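Side-chain contacts in mirolysin (Tannerella forsythia, PDB 6R7V), which is a pappalysin-family zinc metallopeptidase, probably kept latent in its proenzyme by a cysteine switch on the zinc: residues A[51-56]-A[60-65]; A[134-139]-A[181-186]. The protein carries 1 engineered substitution. All blocks are in the same frame, centred on the assembly; numbering follows the deposited sequence. Where two conformers were deposited one is given.

Contact 1 of 2, residues A[51-56]-A[60-65]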
loop_
_atom_site.group_PDB
_atom_site.type_symbol
_atom_site.label_atom_id
_atom_site.label_comp_id
_atom_site.label_asym_id
_atom_site.label_seq_id
_atom_site.Cartn_x
_atom_site.Cartn_y
_atom_site.Cartn_z
ATOM N N VAL A 51 9.434 -4.429 9.740
ATOM C CA VAL A 51 8.482 -5.536 9.513
ATOM C C VAL A 51 8.272 -6.273 10.814
ATOM O O VAL A 51 9.244 -6.795 11.407
ATOM C CB VAL A 51 8.996 -6.478 8.407
ATOM C CG1 VAL A 51 8.002 -7.628 8.176
ATOM C CG2 VAL A 51 9.198 -5.687 7.118
ATOM N N HIS A 52 7.010 -6.329 11.259
ATOM C CA HIS A 52 6.634 -7.026 12.482
ATOM C C HIS A 52 6.027 -8.352 12.140
ATOM O O HIS A 52 4.870 -8.368 11.708
ATOM C CB HIS A 52 5.633 -6.228 13.330
ATOM C CG HIS A 52 6.047 -4.830 13.641
ATOM N ND1 HIS A 52 7.045 -4.567 14.552
ATOM C CD2 HIS A 52 5.550 -3.651 13.181
ATOM C CE1 HIS A 52 7.156 -3.244 14.605
ATOM N NE2 HIS A 52 6.255 -2.651 13.811
ATOM N N VAL A 53 6.772 -9.459 12.339
ATOM C CA VAL A 53 6.207 -10.798 12.108
ATOM C C VAL A 53 5.540 -11.228 13.401
ATOM O O VAL A 53 6.207 -11.299 14.448
ATOM C CB VAL A 53 7.269 -11.816 11.641
ATOM C CG1 VAL A 53 6.640 -13.186 11.366
ATOM C CG2 VAL A 53 8.017 -11.309 10.409
ATOM N N VAL A 54 4.213 -11.469 13.344
ATOM C CA VAL A 54 3.444 -11.878 14.515
ATOM C C VAL A 54 2.957 -13.278 14.200
ATOM O O VAL A 54 2.224 -13.467 13.229
ATOM C CB VAL A 54 2.302 -10.864 14.800
ATOM C CG1 VAL A 54 1.515 -11.282 16.036
ATOM C CG2 VAL A 54 2.846 -9.425 14.953
ATOM N N TYR A 55 3.412 -14.274 14.963
ATOM C CA TYR A 55 3.184 -15.652 14.571
ATOM C C TYR A 55 2.663 -16.510 15.678
ATOM O O TYR A 55 3.135 -16.434 16.818
ATOM C CB TYR A 55 4.506 -16.246 13.993
ATOM C CG TYR A 55 5.657 -16.344 14.972
ATOM C CD1 TYR A 55 6.493 -15.252 15.209
ATOM C CD2 TYR A 55 5.922 -17.528 15.645
ATOM C CE1 TYR A 55 7.515 -15.315 16.153
ATOM C CE2 TYR A 55 6.944 -17.607 16.582
ATOM C CZ TYR A 55 7.751 -16.501 16.816
ATOM O OH TYR A 55 8.781 -16.591 17.720
ATOM N N ASN A 56 1.761 -17.420 15.305
ATOM C CA ASN A 56 1.145 -18.379 16.217
ATOM C C ASN A 56 1.700 -19.777 15.964
ATOM O O ASN A 56 1.485 -20.681 16.765
ATOM C CB ASN A 56 -0.379 -18.343 16.008
ATOM C CG ASN A 56 -1.193 -19.356 16.774
ATOM O OD1 ASN A 56 -1.897 -20.202 16.179
ATOM N ND2 ASN A 56 -1.102 -19.314 18.106
ATOM N N GLN A 60 3.728 -19.319 10.033
ATOM C CA GLN A 60 3.552 -17.874 10.112
ATOM C C GLN A 60 4.857 -17.131 10.416
ATOM O O GLN A 60 4.971 -15.915 10.189
ATOM C CB GLN A 60 2.505 -17.544 11.175
ATOM C CG GLN A 60 1.117 -17.953 10.730
ATOM C CD GLN A 60 0.113 -17.985 11.838
ATOM O OE1 GLN A 60 0.300 -17.377 12.896
ATOM N NE2 GLN A 60 -1.009 -18.657 11.611
ATOM N N ASN A 61 5.856 -17.860 10.903
ATOM C CA ASN A 61 7.159 -17.280 11.230
ATOM C C ASN A 61 8.028 -17.297 9.983
ATOM O O ASN A 61 8.965 -18.075 9.870
ATOM C CB ASN A 61 7.774 -18.101 12.356
ATOM C CG ASN A 61 8.898 -17.430 13.072
ATOM O OD1 ASN A 61 9.202 -16.248 12.868
ATOM N ND2 ASN A 61 9.552 -18.200 13.946
ATOM N N ILE A 62 7.716 -16.415 9.033
ATOM C CA ILE A 62 8.355 -16.404 7.717
ATOM C C ILE A 62 9.825 -15.970 7.777
ATOM O O ILE A 62 10.219 -15.208 8.648
ATOM C CB ILE A 62 7.543 -15.563 6.697
ATOM C CG1 ILE A 62 7.478 -14.078 7.122
ATOM C CG2 ILE A 62 6.135 -16.178 6.533
ATOM C CD1 ILE A 62 7.066 -13.137 5.947
ATOM N N SER A 63 10.613 -16.433 6.806
ATOM C CA SER A 63 12.061 -16.247 6.779
ATOM C C SER A 63 12.502 -14.803 6.529
ATOM O O SER A 63 11.776 -13.990 5.930
ATOM C CB SER A 63 12.694 -17.160 5.734
ATOM O OG SER A 63 12.459 -16.694 4.410
ATOM N N ASP A 64 13.717 -14.481 6.986
ATOM C CA ASP A 64 14.300 -13.170 6.739
ATOM C C ASP A 64 14.414 -12.953 5.214
ATOM O O ASP A 64 14.108 -11.857 4.724
ATOM C CB ASP A 64 15.700 -13.071 7.372
ATOM C CG ASP A 64 15.776 -12.865 8.874
ATOM O OD1 ASP A 64 16.904 -12.754 9.392
ATOM O OD2 ASP A 64 14.702 -12.805 9.530
ATOM N N ALA A 65 14.827 -14.019 4.456
ATOM C CA ALA A 65 14.954 -13.960 2.988
ATOM C C ALA A 65 13.602 -13.633 2.366
ATOM O O ALA A 65 13.563 -12.857 1.415
ATOM C CB ALA A 65 15.500 -15.274 2.423
HETATM O O HOH W 1 -0.426 -14.331 12.902
HETATM O O HOH W 2 2.893 -14.065 10.236
HETATM O O HOH W 3 -2.946 -19.286 13.597
#
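Tyr55 and Asn61 stack side by side and point the same way, ring and carboxamide planes only 1° apart. The amide carbon CG of Asn61 sits 3.7 Å above the ring plane, over its centre. OD1 lies over the CD1-CE1 side of the face, 3.7 Å from Tyr55 CD1, while Asn61 ND2 spans toward CE2 and CZ; Asn61 CB adds a CH-pi contact 4.1 Å from the ring centroid. With chi1 at 64°, the tyrosine ring is tucked between its own backbone N and carbonyl carbon, and Tyr55 CB packs on Gln60 CB at 3.7 Å.

The direct hydrogen bond joins a backbone to a side chain: Asn56 N donates to Gln60 OE1 over 2.8 Å, approaching from above the carboxamide plane rather than along a lone pair. An extended glutamine chain beyond CG carries the acceptor to the end of the strand. Three waters bridge the segments: two link Val54 O to Gln60, one through OE1 and the other through the backbone O, and the third accepts from Gln60 NE2 and lies within hydrogen-bonding distance of Asn56 OD1. The other end of the Asn56 amide, ND2, is bonded to Thr123 O.

Val53 CG1, anti to its amide nitrogen, is a methyl resting against a carbonyl oxygen, 3.4 Å from Gln60 O. The apolar pair is Val53 CG2 with Ile62 CG1, at 4.3 Å. Asn61 centres an inverse gamma turn that helps redirect the chain toward Ser63, the N-cap of the following helix.

The contact thus packs the end of strand 45-55 against the lead-in to helix 64-77, in a strand-to-helix connection. Ile67 of that helix touches Val53 and Ile62, and Arg120 of strand 118-122 binds Ile62 O and Asp64.

Contact 2 of 2, residues A[134-139]-A[181-186]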
loop_
_atom_site.group_PDB
_atom_site.type_symbol
_atom_site.label_atom_id
_atom_site.label_comp_id
_atom_site.label_asym_id
_atom_site.label_seq_id
_atom_site.Cartn_x
_atom_site.Cartn_y
_atom_site.Cartn_z
ATOM N N ASN A 134 -5.979 -5.541 16.153
ATOM C CA ASN A 134 -5.276 -6.169 17.261
ATOM C C ASN A 134 -3.818 -6.558 16.939
ATOM O O ASN A 134 -3.009 -6.680 17.871
ATOM C CB ASN A 134 -6.047 -7.368 17.847
ATOM C CG ASN A 134 -6.593 -8.424 16.890
ATOM O OD1 ASN A 134 -6.731 -8.224 15.675
ATOM N ND2 ASN A 134 -6.953 -9.587 17.443
ATOM N N VAL A 135 -3.452 -6.698 15.645
ATOM C CA VAL A 135 -2.050 -7.059 15.348
ATOM C C VAL A 135 -1.103 -5.890 15.708
ATOM O O VAL A 135 0.109 -6.085 15.843
ATOM C CB VAL A 135 -1.892 -7.494 13.852
ATOM C CG1 VAL A 135 -1.909 -6.284 12.907
ATOM C CG2 VAL A 135 -0.604 -8.293 13.636
ATOM N N LYS A 136 -1.666 -4.678 15.850
ATOM C CA LYS A 136 -0.867 -3.476 16.055
ATOM C C LYS A 136 -0.700 -3.128 17.516
ATOM O O LYS A 136 -0.118 -2.083 17.831
ATOM C CB LYS A 136 -1.531 -2.294 15.313
ATOM C CG LYS A 136 -1.710 -2.571 13.836
ATOM C CD LYS A 136 -2.332 -1.376 13.135
ATOM C CE LYS A 136 -2.484 -1.660 11.647
ATOM N NZ LYS A 136 -3.385 -0.678 10.973
ATOM N N PHE A 137 -1.132 -4.019 18.412
ATOM C CA PHE A 137 -1.047 -3.758 19.837
ATOM C C PHE A 137 -0.497 -4.942 20.597
ATOM O O PHE A 137 -1.101 -6.026 20.613
ATOM C CB PHE A 137 -2.416 -3.395 20.399
ATOM C CG PHE A 137 -2.904 -2.090 19.826
ATOM C CD1 PHE A 137 -3.946 -2.062 18.907
ATOM C CD2 PHE A 137 -2.308 -0.884 20.198
ATOM C CE1 PHE A 137 -4.392 -0.845 18.375
ATOM C CE2 PHE A 137 -2.741 0.329 19.649
ATOM C CZ PHE A 137 -3.798 0.339 18.767
ATOM N N SER A 138 0.631 -4.733 21.263
ATOM C CA SER A 138 1.247 -5.766 22.092
ATOM C C SER A 138 0.271 -6.338 23.132
ATOM O O SER A 138 0.246 -7.554 23.354
ATOM C CB SER A 138 2.462 -5.199 22.806
ATOM O OG SER A 138 3.453 -4.796 21.876
ATOM N N ASN A 139 -0.574 -5.477 23.732
ATOM C CA ASN A 139 -1.512 -5.915 24.757
ATOM C C ASN A 139 -2.654 -6.771 24.215
ATOM O O ASN A 139 -3.294 -7.478 25.005
ATOM C CB ASN A 139 -2.097 -4.703 25.503
ATOM C CG ASN A 139 -1.095 -3.925 26.309
ATOM O OD1 ASN A 139 -0.005 -4.398 26.655
ATOM N ND2 ASN A 139 -1.461 -2.702 26.632
ATOM N N GLY A 181 0.097 2.439 9.033
ATOM C CA GLY A 181 0.931 1.407 8.448
ATOM C C GLY A 181 0.112 0.435 7.654
ATOM O O GLY A 181 -1.036 0.746 7.251
ATOM N N VAL A 182 0.720 -0.749 7.388
ATOM C CA VAL A 182 0.052 -1.747 6.549
ATOM C C VAL A 182 0.197 -3.125 7.148
ATOM O O VAL A 182 1.153 -3.413 7.894
ATOM C CB VAL A 182 0.494 -1.738 5.056
ATOM C CG1 VAL A 182 0.361 -0.342 4.429
ATOM C CG2 VAL A 182 1.908 -2.274 4.872
ATOM N N VAL A 183 -0.819 -3.969 6.895
ATOM C CA VAL A 183 -0.870 -5.337 7.430
ATOM C C VAL A 183 -1.015 -6.268 6.240
ATOM O O VAL A 183 -1.910 -6.055 5.389
ATOM C CB VAL A 183 -2.048 -5.518 8.420
ATOM C CG1 VAL A 183 -2.035 -6.918 9.024
ATOM C CG2 VAL A 183 -2.015 -4.476 9.547
ATOM N N ILE A 184 -0.160 -7.314 6.173
ATOM C CA ILE A 184 -0.196 -8.252 5.067
ATOM C C ILE A 184 -0.345 -9.679 5.568
ATOM O O ILE A 184 0.337 -10.072 6.519
ATOM C CB ILE A 184 1.084 -8.125 4.178
ATOM C CG1 ILE A 184 1.436 -6.660 3.752
ATOM C CG2 ILE A 184 0.959 -9.028 2.892
ATOM C CD1 ILE A 184 0.323 -6.019 2.796
ATOM N N HIS A 185 -1.137 -10.495 4.860
ATOM C CA HIS A 185 -1.270 -11.915 5.214
ATOM C C HIS A 185 0.064 -12.582 4.975
ATOM O O HIS A 185 0.660 -12.399 3.912
ATOM C CB HIS A 185 -2.342 -12.530 4.312
ATOM C CG HIS A 185 -2.834 -13.868 4.756
ATOM N ND1 HIS A 185 -1.983 -14.940 4.906
ATOM C CD2 HIS A 185 -4.077 -14.234 5.141
ATOM C CE1 HIS A 185 -2.737 -15.940 5.344
ATOM N NE2 HIS A 185 -3.998 -15.562 5.528
ATOM N N TYR A 186 0.522 -13.389 5.924
ATOM C CA TYR A 186 1.829 -14.056 5.836
ATOM C C TYR A 186 1.976 -14.923 4.594
ATOM O O TYR A 186 3.105 -15.118 4.141
ATOM C CB TYR A 186 2.096 -14.879 7.109
ATOM C CG TYR A 186 1.377 -16.209 7.179
ATOM C CD1 TYR A 186 0.048 -16.293 7.599
ATOM C CD2 TYR A 186 2.021 -17.391 6.820
ATOM C CE1 TYR A 186 -0.630 -17.512 7.628
ATOM C CE2 TYR A 186 1.352 -18.611 6.839
ATOM C CZ TYR A 186 0.032 -18.669 7.258
ATOM O OH TYR A 186 -0.615 -19.879 7.326
HETATM O O HOH W 4 -3.097 -0.984 8.273
#
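Val135 and Val183 are the closest backbone pair, yet their CA atoms stay 8.2 Å apart, because a 3-10 turn at 134-136 faces strand 182-185 and the two segments meet through side chains.

The two valines reach toward each other tip to tip. Val135 CG1 lies 3.8 Å from Val183 CG2 and 3.9 Å from Val183 CG1, so one methyl of the turn meets both branches of the strand residue. A chi1 of 76° sets that methyl between the amide nitrogen and the carbonyl carbon of Val135.

Lys136 runs across Val183 at a slant, its aliphatic part doing the touching: CE comes within 3.5 Å of Val183 CG2. The chain is fully extended beyond CG, and this straight course carries the ammonium past the valine toward Gly181. There Lys136 NZ donates to a water at 2.7 Å, and the same water donates to Gly181 O at 2.9 Å. The buried ammonium is also gripped by Thr179 O and by a salt bridge to Asp133 OD1, a setting likely to favour the charged form. The water thus ties the lysine tip to the backbone of 181-186, while the methylene next to that tip rests on the valine. Gly181 itself has backbone angles that favour glycine, phi 139° and psi -162°.

The contact lays the loop between strands 118-122 and 152-157 over one face of the main sheet. Cys157 of strand 152-157 touches both valines, and Tyr166 of strand 165-167 flanks Lys136 and Val183. Val182 and Ile184 instead meet helix 203-212, which carries zinc ligands His207 and His211.

From the N terminus, strand 45-55 runs out and contact 1 closes a short loop of three residues, bringing the chain back at once into helix 64-77. Contact 2 opens only later: its loop starts at 134-139, takes in strands 152-157 and 165-167, and closes on strand 182-185. The two loops therefore follow in series, neither nested nor crossed. Their centres are 11 Å apart and both reach the mixed sheet, where strand 152-157 pairs in parallel with 45-55 and with 182-185. They also touch directly: Gln60 CG packs on Tyr186 CE1 at 3.6 Å, and Val54 CG2 on Val135 CG2 at 3.9 Å.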